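Local coordinates for DUF5625 domain-containing protein (Sulfurospirillum deleyianum, PDB 3NKG), which is of unknown function but, as a beta sandwich related to galactose-binding-like domains, may bind a carbohydrate or another ligand, at residues Lys52-Tyr63 against Leu83-Asp94. Sequence-based numbering, arbitrary orientation. Where two conformers were deposited one is given.
Sequences KRVWKFLGFNSY and LGDLIDETYDCD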
loop_
_atom_site.group_PDB
_atom_site.type_symbol
_atom_site.label_atom_id
_atom_site.label_comp_id
_atom_site.label_asym_id
_atom_site.label_seq_id
_atom_site.Cartn_x
_atom_site.Cartn_y
_atom_site.Cartn_z
ATOM N N LYS A 52 -2.282 11.577 12.846
ATOM C CA LYS A 52 -1.308 10.937 13.732
ATOM C C LYS A 52 -1.593 9.451 13.948
ATOM O O LYS A 52 -0.669 8.659 14.056
ATOM C CB LYS A 52 -1.235 11.631 15.086
ATOM C CG LYS A 52 -0.561 12.980 15.083
ATOM C CD LYS A 52 -0.567 13.546 16.502
ATOM C CE LYS A 52 0.020 14.947 16.554
ATOM N NZ LYS A 52 -0.847 15.934 15.840
ATOM N N ARG A 53 -2.860 9.063 14.020
ATOM C CA ARG A 53 -3.146 7.642 14.217
ATOM C C ARG A 53 -2.749 6.868 12.978
ATOM O O ARG A 53 -2.257 5.745 13.075
ATOM C CB ARG A 53 -4.614 7.383 14.506
ATOM C CG ARG A 53 -5.155 8.137 15.698
ATOM C CD ARG A 53 -6.576 7.687 15.965
ATOM N NE ARG A 53 -6.972 7.945 17.340
ATOM C CZ ARG A 53 -7.951 8.771 17.685
ATOM N NH1 ARG A 53 -8.637 9.414 16.744
ATOM N NH2 ARG A 53 -8.250 8.946 18.966
ATOM N N VAL A 54 -2.974 7.469 11.810
ATOM C CA VAL A 54 -2.624 6.793 10.570
ATOM C C VAL A 54 -1.116 6.722 10.407
ATOM O O VAL A 54 -0.593 5.692 9.993
ATOM C CB VAL A 54 -3.285 7.409 9.329
ATOM C CG1 VAL A 54 -2.692 6.797 8.071
ATOM C CG2 VAL A 54 -4.797 7.182 9.371
ATOM N N TRP A 55 -0.425 7.819 10.722
ATOM C CA TRP A 55 1.023 7.791 10.784
ATOM C C TRP A 55 1.517 6.663 11.714
ATOM O O TRP A 55 2.400 5.884 11.376
ATOM C CB TRP A 55 1.525 9.116 11.320
ATOM C CG TRP A 55 2.899 9.405 10.920
ATOM C CD1 TRP A 55 3.803 8.537 10.372
ATOM C CD2 TRP A 55 3.556 10.671 11.016
ATOM N NE1 TRP A 55 4.991 9.196 10.119
ATOM C CE2 TRP A 55 4.863 10.502 10.511
ATOM C CE3 TRP A 55 3.169 11.928 11.505
ATOM C CZ2 TRP A 55 5.780 11.549 10.466
ATOM C CZ3 TRP A 55 4.078 12.961 11.453
ATOM C CH2 TRP A 55 5.372 12.764 10.945
ATOM N N LYS A 56 0.932 6.575 12.892
ATOM C CA LYS A 56 1.329 5.539 13.841
ATOM C C LYS A 56 1.240 4.133 13.216
ATOM O O LYS A 56 2.177 3.318 13.317
ATOM C CB LYS A 56 0.461 5.622 15.101
ATOM C CG LYS A 56 0.660 4.429 16.048
ATOM C CD LYS A 56 -0.194 4.619 17.314
ATOM C CE LYS A 56 -0.590 3.295 17.950
ATOM N NZ LYS A 56 -1.510 3.554 19.108
ATOM N N PHE A 57 0.106 3.865 12.565
ATOM C CA PHE A 57 -0.150 2.579 11.887
ATOM C C PHE A 57 0.877 2.312 10.757
ATOM O O PHE A 57 1.390 1.203 10.619
ATOM C CB PHE A 57 -1.585 2.594 11.302
ATOM C CG PHE A 57 -2.018 1.286 10.702
ATOM C CD1 PHE A 57 -1.808 1.013 9.360
ATOM C CD2 PHE A 57 -2.629 0.313 11.494
ATOM C CE1 PHE A 57 -2.211 -0.219 8.797
ATOM C CE2 PHE A 57 -3.033 -0.914 10.953
ATOM C CZ PHE A 57 -2.824 -1.182 9.593
ATOM N N LEU A 58 1.119 3.316 9.910
ATOM C CA LEU A 58 2.078 3.180 8.796
ATOM C C LEU A 58 3.531 2.954 9.248
ATOM O O LEU A 58 4.272 2.184 8.624
ATOM C CB LEU A 58 2.024 4.422 7.886
ATOM C CG LEU A 58 0.747 4.581 7.044
ATOM C CD1 LEU A 58 0.725 5.893 6.244
ATOM C CD2 LEU A 58 0.606 3.370 6.127
ATOM N N GLY A 59 3.948 3.641 10.308
ATOM C CA GLY A 59 5.341 3.622 10.720
ATOM C C GLY A 59 6.106 4.839 10.206
ATOM O O GLY A 59 5.537 5.681 9.513
ATOM N N PHE A 60 7.400 4.908 10.525
ATOM C CA PHE A 60 8.268 6.027 10.153
ATOM C C PHE A 60 9.421 5.659 9.209
ATOM O O PHE A 60 9.945 6.512 8.513
ATOM C CB PHE A 60 8.842 6.648 11.438
ATOM C CG PHE A 60 7.825 7.407 12.229
ATOM C CD1 PHE A 60 6.843 6.735 12.953
ATOM C CD2 PHE A 60 7.834 8.787 12.244
ATOM C CE1 PHE A 60 5.892 7.429 13.676
ATOM C CE2 PHE A 60 6.878 9.501 12.981
ATOM C CZ PHE A 60 5.905 8.823 13.688
ATOM N N ASN A 61 9.855 4.400 9.252
ATOM C CA ASN A 61 10.906 3.907 8.370
ATOM C C ASN A 61 10.411 3.838 6.926
ATOM O O ASN A 61 9.214 3.622 6.690
ATOM C CB ASN A 61 11.356 2.501 8.836
ATOM C CG ASN A 61 12.142 2.552 10.153
ATOM O OD1 ASN A 61 12.714 3.584 10.483
ATOM N ND2 ASN A 61 12.149 1.449 10.909
ATOM N N SER A 62 11.327 4.006 5.973
ATOM C CA SER A 62 10.970 4.016 4.562
ATOM C C SER A 62 11.850 3.061 3.762
ATOM O O SER A 62 13.065 2.988 3.988
ATOM C CB SER A 62 11.110 5.431 3.962
ATOM O OG SER A 62 10.368 6.387 4.694
ATOM N N TYR A 63 11.225 2.375 2.803
ATOM C CA TYR A 63 11.895 1.381 1.968
ATOM C C TYR A 63 11.588 1.649 0.493
ATOM O O TYR A 63 10.450 1.940 0.137
ATOM C CB TYR A 63 11.435 -0.021 2.382
ATOM C CG TYR A 63 11.777 -0.353 3.817
ATOM C CD1 TYR A 63 10.926 0.015 4.859
ATOM C CD2 TYR A 63 12.948 -1.040 4.133
ATOM C CE1 TYR A 63 11.241 -0.259 6.171
ATOM C CE2 TYR A 63 13.285 -1.331 5.464
ATOM C CZ TYR A 63 12.423 -0.932 6.477
ATOM O OH TYR A 63 12.708 -1.227 7.795
ATOM N N LEU A 83 4.405 11.632 17.973
ATOM C CA LEU A 83 3.143 11.003 18.362
ATOM C C LEU A 83 2.736 11.079 19.837
ATOM O O LEU A 83 1.571 10.831 20.171
ATOM C CB LEU A 83 3.152 9.535 17.941
ATOM C CG LEU A 83 3.414 9.304 16.445
ATOM C CD1 LEU A 83 3.561 7.822 16.204
ATOM C CD2 LEU A 83 2.284 9.896 15.622
ATOM N N GLY A 84 3.690 11.361 20.715
ATOM C CA GLY A 84 3.403 11.444 22.151
ATOM C C GLY A 84 2.765 10.218 22.815
ATOM O O GLY A 84 3.269 9.087 22.685
ATOM N N ASP A 85 1.663 10.452 23.526
ATOM C CA ASP A 85 0.953 9.411 24.271
ATOM C C ASP A 85 0.308 8.351 23.379
ATOM O O ASP A 85 -0.308 7.409 23.875
ATOM C CB ASP A 85 -0.154 10.026 25.135
ATOM C CG ASP A 85 0.373 10.992 26.173
ATOM O OD1 ASP A 85 1.601 11.009 26.424
ATOM O OD2 ASP A 85 -0.458 11.734 26.746
ATOM N N LEU A 86 0.411 8.500 22.066
ATOM C CA LEU A 86 -0.185 7.509 21.187
ATOM C C LEU A 86 0.644 6.226 21.170
ATOM O O LEU A 86 0.158 5.157 20.800
ATOM C CB LEU A 86 -0.362 8.062 19.777
ATOM C CG LEU A 86 -1.551 9.005 19.610
ATOM C CD1 LEU A 86 -1.519 9.623 18.226
ATOM C CD2 LEU A 86 -2.868 8.258 19.846
ATOM N N ILE A 87 1.907 6.337 21.551
ATOM C CA ILE A 87 2.793 5.194 21.512
ATOM C C ILE A 87 3.504 5.020 22.861
ATOM O O ILE A 87 3.480 5.914 23.703
ATOM C CB ILE A 87 3.853 5.301 20.362
ATOM C CG1 ILE A 87 4.859 6.412 20.647
ATOM C CG2 ILE A 87 3.149 5.514 19.023
ATOM C CD1 ILE A 87 6.066 6.468 19.693
ATOM N N ASP A 88 4.118 3.853 23.049
ATOM C CA ASP A 88 4.956 3.598 24.211
ATOM C C ASP A 88 6.264 3.032 23.709
ATOM O O ASP A 88 6.487 2.944 22.491
ATOM C CB ASP A 88 4.277 2.650 25.202
ATOM C CG ASP A 88 4.053 1.254 24.639
ATOM O OD1 ASP A 88 4.678 0.879 23.615
ATOM O OD2 ASP A 88 3.257 0.511 25.257
ATOM N N GLU A 89 7.134 2.638 24.630
ATOM C CA GLU A 89 8.494 2.366 24.217
ATOM C C GLU A 89 8.632 1.070 23.462
ATOM O O GLU A 89 9.719 0.761 22.986
ATOM C CB GLU A 89 9.475 2.437 25.394
ATOM C CG GLU A 89 8.863 2.231 26.750
ATOM C CD GLU A 89 9.615 3.011 27.814
ATOM O OE1 GLU A 89 10.600 3.693 27.441
ATOM O OE2 GLU A 89 9.225 2.952 29.007
ATOM N N THR A 90 7.540 0.316 23.326
ATOM C CA THR A 90 7.600 -0.899 22.527
ATOM C C THR A 90 7.330 -0.628 21.034
ATOM O O THR A 90 7.342 -1.560 20.240
ATOM C CB THR A 90 6.628 -2.011 23.041
ATOM O OG1 THR A 90 5.279 -1.642 22.742
ATOM C CG2 THR A 90 6.784 -2.249 24.567
ATOM N N TYR A 91 7.085 0.636 20.677
ATOM C CA TYR A 91 6.683 1.005 19.324
ATOM C C TYR A 91 7.790 0.653 18.334
ATOM O O TYR A 91 8.955 0.993 18.563
ATOM C CB TYR A 91 6.375 2.525 19.209
ATOM C CG TYR A 91 5.909 2.938 17.810
ATOM C CD1 TYR A 91 4.671 2.516 17.325
ATOM C CD2 TYR A 91 6.727 3.692 16.961
ATOM C CE1 TYR A 91 4.234 2.862 16.041
ATOM C CE2 TYR A 91 6.301 4.049 15.651
ATOM C CZ TYR A 91 5.049 3.632 15.209
ATOM O OH TYR A 91 4.603 3.963 13.945
ATOM N N ASP A 92 7.399 0.015 17.227
ATOM C CA ASP A 92 8.287 -0.357 16.119
ATOM C C ASP A 92 8.115 0.614 14.951
ATOM O O ASP A 92 7.039 0.677 14.346
ATOM C CB ASP A 92 7.918 -1.775 15.647
ATOM C CG ASP A 92 8.948 -2.374 14.669
ATOM O OD1 ASP A 92 9.466 -1.653 13.801
ATOM O OD2 ASP A 92 9.240 -3.586 14.772
ATOM N N CYS A 93 9.164 1.362 14.615
ATOM C CA CYS A 93 9.093 2.335 13.505
ATOM C C CYS A 93 8.840 1.768 12.105
ATOM O O CYS A 93 8.549 2.514 11.173
ATOM C CB CYS A 93 10.290 3.281 13.515
ATOM S SG CYS A 93 10.124 4.377 14.956
ATOM N N ASP A 94 8.892 0.450 11.970
ATOM C CA ASP A 94 8.418 -0.169 10.748
ATOM C C ASP A 94 6.889 -0.080 10.594
ATOM O O ASP A 94 6.382 -0.348 9.535
ATOM C CB ASP A 94 8.883 -1.629 10.644
ATOM C CG ASP A 94 10.292 -1.755 10.045
ATOM O OD1 ASP A 94 10.849 -0.736 9.558
ATOM O OD2 ASP A 94 10.834 -2.879 10.051
#
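Two side-chain-to-backbone bonds run in opposite directions across the contact, one from Tyr91 to the carbonyl of Lys56, the other from the Lys56 ammonium to the carbonyl of Leu86. The Tyr91 hydroxyl donates to Lys56 O (OH to O 2.6 Å), in the carbonyl plane and on a lone pair, with a C=O...donor angle of 124°. It thereby satisfies a carbonyl in the last turn of helix 49-58, just before Gly59 leaves helical geometry. With CG anti to the backbone N (chi1 171°) and the chain extended beyond it, Lys56 runs past CG2 of Ile87 until NZ reaches Leu86 O, 2.9 Å away. Ile87 CG2 also lies over one face of the Tyr91 ring, offset toward the rim. Replacing Tyr91 by a phenylalanine would probably leave Lys56 O without this donor and the ring freer to shift against Phe60. The Phe60 ring presents its edge to the Tyr91 hydroxyl and to Leu83, whose CD1 lies 3.5 Å from CE1 of Phe60; one of its faces meets Trp55 NE1. These contacts fasten the end of helix 49-58 and the turn after it to the loop between helix 76-83 and strand 98-107, in the helical and loop region beside the two antiparallel four-stranded sheets. Beyond the helix, Cys93 O takes two successive amides, from Phe60 N at 2.7 Å and from Asn61 N at 3.0 Å; the second bond is nearly straight (N-H...O 177°), although its donor sits above the carbonyl plane. Asp94 OD1 is likewise doubly gripped: Tyr63 OH approaches on the syn side at 2.6 Å, while Asn61 ND2, 2.9 Å away, approaches from above the carboxylate plane. The other end of the Asn61 amide is satisfied by Val74 N, which donates to OD1. Within the loop, Asp92 OD1 accepts from Asp94 N at 2.8 Å, an Asx turn.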